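Local structure of cytochrome P450 RhF (Acinetobacter radioresistens, 6RO8) at residues 66-71 / 349-354. The protein is a heme-thiolate cytochrome P450 of the CYP116B group, here its heme domain, which probably inserts oxygen from molecular oxygen or peroxide into organic substrates. Residues are numbered along the deposited sequence; the frame is centred on the assembly and turned at random.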
# COMPACT_ATOMS: atom_id res chain seq x y z
N VAL A 66 -8.51 -12.28 9.75
CA VAL A 66 -9.35 -12.87 8.71
C VAL A 66 -8.41 -13.33 7.60
O VAL A 66 -7.72 -12.51 6.98
CB VAL A 66 -10.38 -11.86 8.21
CG1 VAL A 66 -11.30 -12.49 7.22
CG2 VAL A 66 -11.16 -11.31 9.39
N THR A 67 -8.36 -14.65 7.36
CA THR A 67 -7.31 -15.26 6.56
C THR A 67 -7.76 -15.77 5.20
O THR A 67 -6.90 -15.95 4.33
CB THR A 67 -6.66 -16.43 7.32
OG1 THR A 67 -7.61 -17.50 7.44
CG2 THR A 67 -6.17 -15.98 8.71
N ARG A 68 -9.06 -15.98 4.98
CA ARG A 68 -9.56 -16.63 3.78
C ARG A 68 -10.08 -15.64 2.74
O ARG A 68 -10.54 -14.55 3.08
CB ARG A 68 -10.68 -17.60 4.13
CG ARG A 68 -10.15 -18.90 4.70
CD ARG A 68 -11.24 -19.91 4.78
NE ARG A 68 -10.67 -21.20 5.15
CZ ARG A 68 -11.39 -22.27 5.44
NH1 ARG A 68 -12.71 -22.19 5.40
NH2 ARG A 68 -10.79 -23.40 5.77
N TYR A 69 -10.05 -16.08 1.48
CA TYR A 69 -10.40 -15.20 0.37
C TYR A 69 -11.87 -14.76 0.44
O TYR A 69 -12.18 -13.57 0.33
CB TYR A 69 -10.10 -15.88 -0.97
CG TYR A 69 -10.48 -15.03 -2.17
CD1 TYR A 69 -9.56 -14.14 -2.73
CD2 TYR A 69 -11.75 -15.09 -2.73
CE1 TYR A 69 -9.90 -13.35 -3.80
CE2 TYR A 69 -12.10 -14.29 -3.80
CZ TYR A 69 -11.17 -13.44 -4.33
OH TYR A 69 -11.52 -12.65 -5.41
N GLU A 70 -12.79 -15.71 0.63
CA GLU A 70 -14.20 -15.34 0.64
C GLU A 70 -14.55 -14.44 1.82
O GLU A 70 -15.31 -13.48 1.66
CB GLU A 70 -15.08 -16.59 0.63
CG GLU A 70 -15.17 -17.30 -0.71
CD GLU A 70 -15.63 -16.40 -1.87
OE1 GLU A 70 -16.33 -15.39 -1.62
OE2 GLU A 70 -15.30 -16.72 -3.03
N ASP A 71 -14.01 -14.71 3.01
CA ASP A 71 -14.29 -13.86 4.17
C ASP A 71 -13.79 -12.44 3.93
O ASP A 71 -14.53 -11.47 4.16
CB ASP A 71 -13.64 -14.42 5.44
CG ASP A 71 -14.10 -15.82 5.80
OD1 ASP A 71 -15.28 -16.15 5.55
OD2 ASP A 71 -13.27 -16.58 6.35
N ASN A 349 -5.04 -13.95 -0.87
CA ASN A 349 -4.48 -14.15 -2.20
C ASN A 349 -3.71 -15.46 -2.30
O ASN A 349 -3.43 -15.90 -3.42
CB ASN A 349 -3.58 -12.98 -2.57
CG ASN A 349 -4.37 -11.69 -2.78
OD1 ASN A 349 -5.61 -11.72 -2.87
ND2 ASN A 349 -3.66 -10.56 -2.88
N HIS A 350 -3.41 -16.10 -1.17
CA HIS A 350 -2.81 -17.43 -1.18
C HIS A 350 -3.80 -18.49 -0.71
O HIS A 350 -3.39 -19.57 -0.30
CB HIS A 350 -1.56 -17.43 -0.32
CG HIS A 350 -0.40 -16.75 -0.97
ND1 HIS A 350 0.69 -17.44 -1.45
CD2 HIS A 350 -0.17 -15.45 -1.25
CE1 HIS A 350 1.55 -16.59 -1.98
NE2 HIS A 350 1.05 -15.38 -1.88
N ASP A 351 -5.09 -18.17 -0.77
CA ASP A 351 -6.15 -19.08 -0.35
C ASP A 351 -6.30 -20.19 -1.40
O ASP A 351 -6.76 -19.94 -2.52
CB ASP A 351 -7.46 -18.33 -0.16
CG ASP A 351 -8.52 -19.15 0.57
OD1 ASP A 351 -8.34 -20.39 0.71
OD2 ASP A 351 -9.55 -18.57 0.98
N GLU A 352 -5.89 -21.40 -1.03
CA GLU A 352 -5.99 -22.53 -1.93
C GLU A 352 -7.42 -22.75 -2.39
O GLU A 352 -7.63 -23.30 -3.48
CB GLU A 352 -5.45 -23.78 -1.25
CG GLU A 352 -5.03 -24.87 -2.21
CD GLU A 352 -4.12 -24.37 -3.30
OE1 GLU A 352 -3.14 -23.66 -2.99
OE2 GLU A 352 -4.38 -24.69 -4.48
N LEU A 353 -8.41 -22.30 -1.61
CA LEU A 353 -9.80 -22.44 -2.00
C LEU A 353 -10.15 -21.58 -3.21
O LEU A 353 -11.21 -21.80 -3.81
CB LEU A 353 -10.71 -22.07 -0.83
CG LEU A 353 -10.51 -22.94 0.41
CD1 LEU A 353 -11.17 -22.35 1.65
CD2 LEU A 353 -11.05 -24.32 0.13
N HIS A 354 -9.31 -20.61 -3.57
CA HIS A 354 -9.68 -19.73 -4.68
C HIS A 354 -8.65 -19.67 -5.80
O HIS A 354 -8.98 -19.37 -6.95
CB HIS A 354 -9.96 -18.33 -4.17
CG HIS A 354 -10.56 -17.43 -5.19
ND1 HIS A 354 -11.92 -17.36 -5.41
CD2 HIS A 354 -9.99 -16.58 -6.07
CE1 HIS A 354 -12.16 -16.49 -6.37
NE2 HIS A 354 -11.00 -16.00 -6.79
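Tyr69 and His354 stack face to face where, in this P450 heme domain, the first turn of helix 69-77 meets the Asx turn in the loop after helix 345-349. The ring centroids lie 3.7 Å apart with planes 14° from parallel, and the CD2-CE2 side of the tyrosine ring carries much of the overlap: Tyr69 CE2 sits over the centre of the imidazole, 3.4 Å from His354 CE1. Both side chains have CG anti to the backbone N (chi1 179° in Tyr69), which brings the two rings face to face. Beyond the stack, Glu370 takes both polar tips, its backbone O bonding Tyr69 OH and its OE1 bonding His354 NE2, which would fix the rotation of the imidazole. The two oxygens of Asp351 divide the work. Asp351 OD1 accepts from Leu353 N (3.0 Å), well out of the carboxylate plane, closing the Asx turn. Asp351 OD2 reaches across to Tyr69 N at 2.6 Å through its anti lone pair, nearly straight at 172°. Its negative charge probably interacts favourably with the N-terminal end of helix 69-77, where Arg68 is the N-cap residue. Arg68 NH2 bonds Arg50 O, and Leu353 CD1 lies over one guanidinium face, toward its rim, 3.7 Å from Arg68 NE.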